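Local coordinates for protein VipE (PDB 4QN8) that is a Legionella pneumophila effector of unestablished biochemical activity, represented here by its strand-free, mainly helical N-terminal part, at residues Ser57-Asp60 with Ala61-Phe65; Ser75-Leu78 with His79-Thr82; Asn26-Leu29 with Ile30-Leu33; Ile138-Leu141 with Lys142-Leu146. All coordinates share one frame; numbering follows the deposited sequence.

Contact 1 of 4, residues Ser57-Asp60 with Ala61-Phe65; sequences SKMD and AIKDF
Met59, present as selenomethionine, and Lys63 meet one turn apart on helix 58-69, their side chains crossing at about a right angle. CG of Met59 packs against CE of Lys63 at 3.6 Å. The lysine runs extended beyond its CG, whereas the selenomethionine bends at CG (chi2 57°), which brings Met59 SE to 3.7 Å from Lys63 CG and against Ile62 CB. Ile62 carries this apolar surface on to Leu103 and Ala106 of helix 103-114.

The polar contacts gather on Asp60. One water donates to Asp60 OD1 at 2.6 Å and accepts from Lys63 NZ at 2.9 Å, bridging charged atoms that do not themselves touch. The other carboxylate oxygen, Asp60 OD2, takes the backbone N of Ser57 at 2.9 Å, from above the carboxylate plane and 38° out of it. In return Asp60 N donates to Ser57 OG, also at 2.9 Å. Together these reciprocal bonds form a capping box, with Ser57 as N-cap.

Behind the box the regular i to i+4 backbone bonds begin with Ala61 N to Ser57 O; among them Lys63 N meets Met59 O at 2.8 Å. Lys58 NZ reaches away to Pro35 O, and Asp64 OD2 accepts from Leu5 N and bonds Thr8 OG1.

Both carboxylate oxygens of Asp60 are thus engaged at a helix start beside a lysine, a setting that would probably favour the ionised acid, while the box gives the backbone N-H groups of Ser57 and Asp60 side-chain acceptors.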
loop_
_atom_site.group_PDB
_atom_site.type_symbol
_atom_site.label_atom_id
_atom_site.label_comp_id
_atom_site.label_asym_id
_atom_site.label_seq_id
_atom_site.Cartn_x
_atom_site.Cartn_y
_atom_site.Cartn_z
ATOM N N SER A 57 11.616 0.266 -8.801
ATOM C CA SER A 57 10.490 1.110 -9.156
ATOM C C SER A 57 9.858 1.693 -7.908
ATOM O O SER A 57 10.181 1.296 -6.776
ATOM C CB SER A 57 9.442 0.307 -9.923
ATOM O OG SER A 57 8.808 -0.622 -9.068
ATOM N N LYS A 58 8.934 2.627 -8.107
ATOM C CA LYS A 58 8.167 3.152 -6.980
ATOM C C LYS A 58 7.375 2.055 -6.275
ATOM O O LYS A 58 7.426 1.944 -5.045
ATOM C CB LYS A 58 7.253 4.297 -7.423
ATOM C CG LYS A 58 6.413 4.884 -6.298
ATOM C CD LYS A 58 5.672 6.121 -6.788
ATOM C CE LYS A 58 4.730 6.658 -5.718
ATOM N NZ LYS A 58 4.306 8.044 -6.099
HETATM N N MSE A 59 6.656 1.226 -7.034
HETATM C CA MSE A 59 5.967 0.101 -6.409
HETATM C C MSE A 59 6.919 -0.882 -5.731
HETATM O O MSE A 59 6.594 -1.396 -4.657
HETATM C CB MSE A 59 5.027 -0.639 -7.360
HETATM C CG MSE A 59 4.368 -1.842 -6.667
HETATM SE SE MSE A 59 3.375 -1.303 -5.049
HETATM C CE MSE A 59 2.241 -0.198 -6.132
ATOM N N ASP A 60 8.087 -1.136 -6.321
ATOM C CA ASP A 60 9.064 -2.008 -5.659
ATOM C C ASP A 60 9.352 -1.492 -4.249
ATOM O O ASP A 60 9.457 -2.272 -3.300
ATOM C CB ASP A 60 10.386 -2.043 -6.432
ATOM C CG ASP A 60 10.311 -2.852 -7.725
ATOM O OD1 ASP A 60 9.417 -3.722 -7.856
ATOM O OD2 ASP A 60 11.175 -2.609 -8.609
ATOM N N ALA A 61 9.500 -0.178 -4.121
ATOM C CA ALA A 61 9.877 0.416 -2.838
ATOM C C ALA A 61 8.745 0.325 -1.821
ATOM O O ALA A 61 8.971 0.028 -0.641
ATOM C CB ALA A 61 10.293 1.856 -3.032
ATOM N N ILE A 62 7.526 0.606 -2.271
ATOM C CA ILE A 62 6.361 0.502 -1.392
ATOM C C ILE A 62 6.146 -0.951 -0.950
ATOM O O ILE A 62 5.873 -1.223 0.226
ATOM C CB ILE A 62 5.082 1.053 -2.078
ATOM C CG1 ILE A 62 5.307 2.498 -2.553
ATOM C CG2 ILE A 62 3.886 0.946 -1.136
ATOM C CD1 ILE A 62 4.090 3.145 -3.214
ATOM N N LYS A 63 6.274 -1.888 -1.891
ATOM C CA LYS A 63 6.138 -3.306 -1.581
ATOM C C LYS A 63 7.135 -3.698 -0.505
ATOM O O LYS A 63 6.799 -4.412 0.445
ATOM C CB LYS A 63 6.408 -4.153 -2.835
ATOM C CG LYS A 63 5.252 -4.278 -3.827
ATOM C CD LYS A 63 5.740 -5.138 -4.993
ATOM C CE LYS A 63 4.723 -5.342 -6.081
ATOM N NZ LYS A 63 5.401 -6.043 -7.210
ATOM N N ASP A 64 8.369 -3.228 -0.659
ATOM C CA ASP A 64 9.433 -3.603 0.270
ATOM C C ASP A 64 9.083 -3.117 1.676
ATOM O O ASP A 64 9.276 -3.840 2.663
ATOM C CB ASP A 64 10.777 -3.047 -0.214
ATOM C CG ASP A 64 11.962 -3.606 0.559
ATOM O OD1 ASP A 64 12.245 -4.822 0.438
ATOM O OD2 ASP A 64 12.617 -2.828 1.282
ATOM N N PHE A 65 8.551 -1.900 1.761
ATOM C CA PHE A 65 8.154 -1.318 3.053
ATOM C C PHE A 65 7.042 -2.126 3.708
ATOM O O PHE A 65 7.127 -2.467 4.890
ATOM C CB PHE A 65 7.696 0.126 2.857
ATOM C CG PHE A 65 7.250 0.810 4.121
ATOM C CD1 PHE A 65 8.166 1.451 4.937
ATOM C CD2 PHE A 65 5.902 0.846 4.463
ATOM C CE1 PHE A 65 7.749 2.115 6.098
ATOM C CE2 PHE A 65 5.479 1.486 5.619
ATOM C CZ PHE A 65 6.410 2.123 6.438
HETATM O O HOH W 1 6.799 -3.676 -8.205
#

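Contact 2 of 4, residues Ser75-Leu78 with His79-Thr82; sequences SEIL and HQLT
Leu78 and Thr82 form the close-packed part of this turn of helix 75-88. The carbonyl oxygen Leu78 O is held by two donors of one residue: Thr82 N at 2.9 Å and Thr82 OG1, likewise at 2.9 Å, which reach it from opposite faces of the carbonyl plane. The hydroxyl can do so because chi1 of Thr82 (-62°) sets OG1 beside its own backbone N, leaning back along the helix. The two side chains run side by side in the same direction, Leu78 CD1 lying 3.9 Å from Thr82 OG1, and both press on Phe107 and Glu111 of helix 103-114.

Packing slackens round the helix. Ile77 CG2 only grazes Leu81 CD1 at 4.2 Å, and Ile77 CD1 comes no nearer than 4.1 Å to Gln80 OE1, on an exposed glutamine. Glu76, also exposed, bends at chi2 and lies alongside His79, its OE1 4.0 Å from His79 CB and its carboxylate turned 87° from the imidazole plane. Its weak, long ion pair is with Lys118, while His79 ND1 is hydrogen-bonded to Glu111 and the ring stacks on His122.

The chemistry is therefore two-sided: a buried threonine hydroxyl finds its acceptor within its own helix, whereas the histidine ND1 bonds to helix 103-114, and the outer residues merely brush one another.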
loop_
_atom_site.group_PDB
_atom_site.type_symbol
_atom_site.label_atom_id
_atom_site.label_comp_id
_atom_site.label_asym_id
_atom_site.label_seq_id
_atom_site.Cartn_x
_atom_site.Cartn_y
_atom_site.Cartn_z
ATOM N N SER A 75 -3.695 -8.745 12.906
ATOM C CA SER A 75 -4.576 -8.656 11.720
ATOM C C SER A 75 -5.609 -7.538 11.822
ATOM O O SER A 75 -5.898 -6.852 10.832
ATOM C CB SER A 75 -5.258 -9.985 11.397
ATOM O OG SER A 75 -6.074 -10.458 12.466
ATOM N N GLU A 76 -6.179 -7.360 13.009
ATOM C CA GLU A 76 -7.137 -6.272 13.211
ATOM C C GLU A 76 -6.475 -4.894 13.208
ATOM O O GLU A 76 -7.074 -3.934 12.731
ATOM C CB GLU A 76 -7.989 -6.485 14.470
ATOM C CG GLU A 76 -9.045 -7.589 14.333
ATOM C CD GLU A 76 -10.262 -7.196 13.495
ATOM O OE1 GLU A 76 -10.227 -6.149 12.813
ATOM O OE2 GLU A 76 -11.264 -7.949 13.520
ATOM N N ILE A 77 -5.245 -4.788 13.719
ATOM C CA ILE A 77 -4.488 -3.529 13.578
ATOM C C ILE A 77 -4.232 -3.204 12.104
ATOM O O ILE A 77 -4.408 -2.061 11.660
ATOM C CB ILE A 77 -3.148 -3.536 14.356
ATOM C CG1 ILE A 77 -3.397 -3.589 15.870
ATOM C CG2 ILE A 77 -2.333 -2.287 14.021
ATOM C CD1 ILE A 77 -3.728 -2.243 16.487
ATOM N N LEU A 78 -3.822 -4.212 11.339
ATOM C CA LEU A 78 -3.664 -4.058 9.903
ATOM C C LEU A 78 -4.968 -3.641 9.228
ATOM O O LEU A 78 -4.961 -2.770 8.348
ATOM C CB LEU A 78 -3.141 -5.368 9.309
ATOM C CG LEU A 78 -3.217 -5.545 7.802
ATOM C CD1 LEU A 78 -2.241 -4.610 7.088
ATOM C CD2 LEU A 78 -2.907 -7.014 7.503
ATOM N N HIS A 79 -6.085 -4.229 9.639
ATOM C CA HIS A 79 -7.358 -3.883 8.995
ATOM C C HIS A 79 -7.703 -2.420 9.254
ATOM O O HIS A 79 -8.135 -1.692 8.359
ATOM C CB HIS A 79 -8.492 -4.772 9.485
ATOM C CG HIS A 79 -9.776 -4.526 8.768
ATOM N ND1 HIS A 79 -10.019 -5.025 7.505
ATOM C CD2 HIS A 79 -10.867 -3.802 9.108
ATOM C CE1 HIS A 79 -11.220 -4.633 7.107
ATOM N NE2 HIS A 79 -11.752 -3.886 8.058
ATOM N N GLN A 80 -7.493 -2.002 10.496
ATOM C CA GLN A 80 -7.809 -0.647 10.952
ATOM C C GLN A 80 -6.913 0.348 10.215
ATOM O O GLN A 80 -7.387 1.375 9.714
ATOM C CB GLN A 80 -7.561 -0.598 12.465
ATOM C CG GLN A 80 -8.051 0.604 13.233
ATOM C CD GLN A 80 -7.791 0.429 14.733
ATOM O OE1 GLN A 80 -6.643 0.238 15.151
ATOM N NE2 GLN A 80 -8.858 0.464 15.543
ATOM N N LEU A 81 -5.623 0.042 10.117
ATOM C CA LEU A 81 -4.706 0.929 9.396
ATOM C C LEU A 81 -5.124 1.058 7.935
ATOM O O LEU A 81 -5.181 2.160 7.394
ATOM C CB LEU A 81 -3.255 0.442 9.474
ATOM C CG LEU A 81 -2.489 0.674 10.775
ATOM C CD1 LEU A 81 -1.146 -0.047 10.713
ATOM C CD2 LEU A 81 -2.291 2.160 11.037
ATOM N N THR A 82 -5.444 -0.059 7.299
ATOM C CA THR A 82 -5.830 -0.010 5.889
ATOM C C THR A 82 -7.098 0.828 5.675
ATOM O O THR A 82 -7.197 1.607 4.709
ATOM C CB THR A 82 -6.024 -1.432 5.362
ATOM O OG1 THR A 82 -4.776 -2.124 5.476
ATOM C CG2 THR A 82 -6.459 -1.426 3.890
#

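Contact 3 of 4, residues Asn26-Leu29 with Ile30-Leu33; sequences NEEL and IILL
Asn26 O accepts from Ile30 N at 2.9 Å, one of three backbone bonds of that length in and at the end of helix 26-32, and the isoleucine side chain closes over the same oxygen. With CG1 turned back beside its own backbone N (chi1 -81°), Ile30 places CG1 3.1 Å and CD1 3.3 Å from Asn26 O. The amide end of Asn26 looks elsewhere: its OD1 is hydrogen-bonded to Arg84 of helix 75-88.

On the outer flank Glu28 and Ile31 lie side by side. The bend of the glutamate at chi2 (-57°) brings Glu28 OE2 to 3.4 Å from Ile31 CD1, a carboxylate oxygen resting on a methyl group.

The buried flank is leucine. Leu29 CG touches Leu33 CD1 at 4.0 Å with the two chains slanting across each other, and Leu29 CD1 meets Leu32 CD2 at 4.2 Å. Leu33 N still bonds Leu29 O, at 2.9 Å, although Leu33 itself has already left the helix.

Hence the helix is amphipathic: three leucines face helices 6-20, 75-88 and 103-114, while alkyl groups on the other flank cover a backbone carbonyl and pad an acid.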
loop_
_atom_site.group_PDB
_atom_site.type_symbol
_atom_site.label_atom_id
_atom_site.label_comp_id
_atom_site.label_asym_id
_atom_site.label_seq_id
_atom_site.Cartn_x
_atom_site.Cartn_y
_atom_site.Cartn_z
ATOM N N ASN A 26 -3.886 11.143 12.647
ATOM C CA ASN A 26 -4.367 11.391 11.287
ATOM C C ASN A 26 -3.367 12.256 10.501
ATOM O O ASN A 26 -3.151 12.046 9.301
ATOM C CB ASN A 26 -5.752 12.064 11.297
ATOM C CG ASN A 26 -6.873 11.097 11.618
ATOM O OD1 ASN A 26 -6.686 9.876 11.578
ATOM N ND2 ASN A 26 -8.058 11.640 11.935
ATOM N N GLU A 27 -2.765 13.235 11.168
ATOM C CA GLU A 27 -1.836 14.130 10.463
ATOM C C GLU A 27 -0.595 13.409 9.983
ATOM O O GLU A 27 -0.143 13.615 8.857
ATOM C CB GLU A 27 -1.408 15.325 11.321
ATOM C CG GLU A 27 -2.498 16.357 11.526
ATOM C CD GLU A 27 -3.487 15.912 12.572
ATOM O OE1 GLU A 27 -4.610 16.460 12.606
ATOM O OE2 GLU A 27 -3.127 15.011 13.370
ATOM N N GLU A 28 -0.011 12.589 10.850
ATOM C CA GLU A 28 1.194 11.868 10.452
ATOM C C GLU A 28 0.892 10.760 9.438
ATOM O O GLU A 28 1.732 10.444 8.594
ATOM C CB GLU A 28 1.959 11.351 11.676
ATOM C CG GLU A 28 2.618 12.473 12.476
ATOM C CD GLU A 28 3.573 13.313 11.628
ATOM O OE1 GLU A 28 4.556 12.749 11.093
ATOM O OE2 GLU A 28 3.335 14.536 11.484
ATOM N N LEU A 29 -0.314 10.195 9.495
ATOM C CA LEU A 29 -0.712 9.177 8.527
ATOM C C LEU A 29 -0.922 9.846 7.160
ATOM O O LEU A 29 -0.548 9.314 6.116
ATOM C CB LEU A 29 -1.995 8.483 9.001
ATOM C CG LEU A 29 -2.467 7.252 8.222
ATOM C CD1 LEU A 29 -1.337 6.247 8.050
ATOM C CD2 LEU A 29 -3.650 6.590 8.932
ATOM N N ILE A 30 -1.489 11.038 7.179
ATOM C CA ILE A 30 -1.691 11.794 5.949
ATOM C C ILE A 30 -0.330 12.098 5.318
ATOM O O ILE A 30 -0.153 11.981 4.098
ATOM C CB ILE A 30 -2.494 13.063 6.251
ATOM C CG1 ILE A 30 -3.977 12.707 6.340
ATOM C CG2 ILE A 30 -2.261 14.140 5.195
ATOM C CD1 ILE A 30 -4.830 13.780 7.015
ATOM N N ILE A 31 0.641 12.466 6.144
ATOM C CA ILE A 31 1.984 12.761 5.640
ATOM C C ILE A 31 2.642 11.496 5.067
ATOM O O ILE A 31 3.281 11.528 4.011
ATOM C CB ILE A 31 2.865 13.429 6.729
ATOM C CG1 ILE A 31 2.346 14.845 7.019
ATOM C CG2 ILE A 31 4.314 13.492 6.294
ATOM C CD1 ILE A 31 2.991 15.523 8.224
ATOM N N LEU A 32 2.478 10.377 5.761
ATOM C CA LEU A 32 2.999 9.104 5.286
ATOM C C LEU A 32 2.394 8.745 3.925
ATOM O O LEU A 32 3.071 8.179 3.062
ATOM C CB LEU A 32 2.697 8.006 6.315
ATOM C CG LEU A 32 3.185 6.597 5.985
ATOM C CD1 LEU A 32 4.721 6.581 5.862
ATOM C CD2 LEU A 32 2.720 5.587 7.055
ATOM N N LEU A 33 1.131 9.116 3.732
ATOM C CA LEU A 33 0.409 8.816 2.498
ATOM C C LEU A 33 0.703 9.808 1.354
ATOM O O LEU A 33 0.160 9.671 0.265
ATOM C CB LEU A 33 -1.097 8.759 2.799
ATOM C CG LEU A 33 -1.528 7.565 3.650
ATOM C CD1 LEU A 33 -2.931 7.758 4.266
ATOM C CD2 LEU A 33 -1.475 6.285 2.832
#

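Contact 4 of 4, residues Ile138-Leu141 with Lys142-Leu146; sequences IDNL and KAVIL
Leu141 touches both Ile145 and Leu146, four and five residues on. Its CB lies beside the peptide to Lys142, a spacing set by the chain itself. CG, set opposite the backbone N (chi1 175°), leads off the helix and meets Leu146 CD1 at 4.0 Å. From there the CD1 branch of Leu141 turns to the isoleucine, 4.0 Å from Ile145 CG2.

A widened, pi-type turn brings Leu146 into this position. Leu146 N donates to Leu141 O at 2.8 Å, an i to i+5 bond that runs almost straight onto the carbonyl. One residue earlier Asn140 O takes two amides, Val144 N at 2.8 Å in the ordinary helical way and Ile145 N at 3.1 Å in the wide way. The extra width shows in the backbone of Val144, whose phi of -109° departs from helical values.

Lys142 is stretched back along the helix and lays its CE on Ile138 CG2 at 4.0 Å. Its NZ forms a salt bridge with Glu120, and the lysine makes a cation-pi contact with Phe123.

Within the fold, this part of helix 135-154 rests on two others: Ile138 and Leu141 lean on Val128 of helix 126-131 and on Phe132, and Leu146 packs on Lys105, Leu108 and Met112 of helix 103-114.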
loop_
_atom_site.group_PDB
_atom_site.type_symbol
_atom_site.label_atom_id
_atom_site.label_comp_id
_atom_site.label_asym_id
_atom_site.label_seq_id
_atom_site.Cartn_x
_atom_site.Cartn_y
_atom_site.Cartn_z
ATOM N N ILE A 138 -15.398 -2.612 -9.626
ATOM C CA ILE A 138 -14.849 -3.352 -8.488
ATOM C C ILE A 138 -14.137 -4.591 -9.001
ATOM O O ILE A 138 -13.071 -4.949 -8.514
ATOM C CB ILE A 138 -15.967 -3.766 -7.513
ATOM C CG1 ILE A 138 -16.502 -2.536 -6.774
ATOM C CG2 ILE A 138 -15.482 -4.834 -6.519
ATOM C CD1 ILE A 138 -15.457 -1.835 -5.928
ATOM N N ASP A 139 -14.736 -5.252 -9.992
ATOM C CA ASP A 139 -14.135 -6.450 -10.592
ATOM C C ASP A 139 -12.725 -6.190 -11.127
ATOM O O ASP A 139 -11.812 -6.972 -10.873
ATOM C CB ASP A 139 -15.002 -6.969 -11.730
ATOM C CG ASP A 139 -16.226 -7.739 -11.243
ATOM O OD1 ASP A 139 -16.548 -7.666 -10.039
ATOM O OD2 ASP A 139 -16.865 -8.421 -12.071
ATOM N N ASN A 140 -12.559 -5.110 -11.887
ATOM C CA ASN A 140 -11.237 -4.757 -12.411
ATOM C C ASN A 140 -10.283 -4.307 -11.313
ATOM O O ASN A 140 -9.072 -4.562 -11.390
ATOM C CB ASN A 140 -11.332 -3.690 -13.510
ATOM C CG ASN A 140 -11.868 -4.241 -14.814
ATOM O OD1 ASN A 140 -11.542 -5.363 -15.213
ATOM N ND2 ASN A 140 -12.692 -3.448 -15.489
ATOM N N LEU A 141 -10.810 -3.617 -10.300
ATOM C CA LEU A 141 -9.989 -3.212 -9.155
ATOM C C LEU A 141 -9.346 -4.451 -8.542
ATOM O O LEU A 141 -8.142 -4.463 -8.252
ATOM C CB LEU A 141 -10.818 -2.453 -8.108
ATOM C CG LEU A 141 -10.118 -2.071 -6.793
ATOM C CD1 LEU A 141 -8.840 -1.283 -7.100
ATOM C CD2 LEU A 141 -11.039 -1.260 -5.872
ATOM N N LYS A 142 -10.135 -5.509 -8.370
ATOM C CA LYS A 142 -9.614 -6.740 -7.786
ATOM C C LYS A 142 -8.733 -7.548 -8.738
ATOM O O LYS A 142 -7.625 -7.970 -8.367
ATOM C CB LYS A 142 -10.762 -7.619 -7.270
ATOM C CG LYS A 142 -11.489 -7.040 -6.069
ATOM C CD LYS A 142 -12.635 -7.952 -5.665
ATOM C CE LYS A 142 -13.354 -7.426 -4.431
ATOM N NZ LYS A 142 -14.526 -8.296 -4.106
ATOM N N ALA A 143 -9.224 -7.773 -9.948
ATOM C CA ALA A 143 -8.587 -8.733 -10.853
ATOM C C ALA A 143 -7.402 -8.142 -11.606
ATOM O O ALA A 143 -6.492 -8.872 -11.992
ATOM C CB ALA A 143 -9.598 -9.299 -11.830
ATOM N N VAL A 144 -7.420 -6.831 -11.845
ATOM C CA VAL A 144 -6.350 -6.206 -12.630
ATOM C C VAL A 144 -5.437 -5.334 -11.779
ATOM O O VAL A 144 -4.206 -5.470 -11.829
ATOM C CB VAL A 144 -6.915 -5.365 -13.788
ATOM C CG1 VAL A 144 -5.790 -4.634 -14.519
ATOM C CG2 VAL A 144 -7.705 -6.257 -14.743
ATOM N N ILE A 145 -6.036 -4.448 -10.986
ATOM C CA ILE A 145 -5.260 -3.444 -10.260
ATOM C C ILE A 145 -4.580 -4.012 -9.015
ATOM O O ILE A 145 -3.386 -3.811 -8.811
ATOM C CB ILE A 145 -6.115 -2.199 -9.935
ATOM C CG1 ILE A 145 -6.521 -1.508 -11.245
ATOM C CG2 ILE A 145 -5.349 -1.220 -9.074
ATOM C CD1 ILE A 145 -7.414 -0.285 -11.025
ATOM N N LEU A 146 -5.327 -4.748 -8.205
ATOM C CA LEU A 146 -4.761 -5.321 -6.981
ATOM C C LEU A 146 -4.005 -6.645 -7.205
ATOM O O LEU A 146 -3.019 -6.933 -6.510
ATOM C CB LEU A 146 -5.871 -5.480 -5.932
ATOM C CG LEU A 146 -6.399 -4.140 -5.404
ATOM C CD1 LEU A 146 -7.693 -4.300 -4.598
ATOM C CD2 LEU A 146 -5.348 -3.464 -4.547
#

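Each contact lies within a single helix, and along the chain they run in series: contact 3 (helix 26-32), contact 1 (helix 58-69), contact 2 (helix 75-88), contact 4 (helix 135-154). None touches another. Contacts 2 and 3 are the nearest pair by centres, about 16 Å apart; contacts 3 and 4, about 26 Å apart, are the farthest and lie on opposite sides of the chain's centre, as do contacts 1 and 2. What unites all four is helix 103-114, against which each sends side chains. That helix is thus a common packing partner of four helices in this strand-free chain.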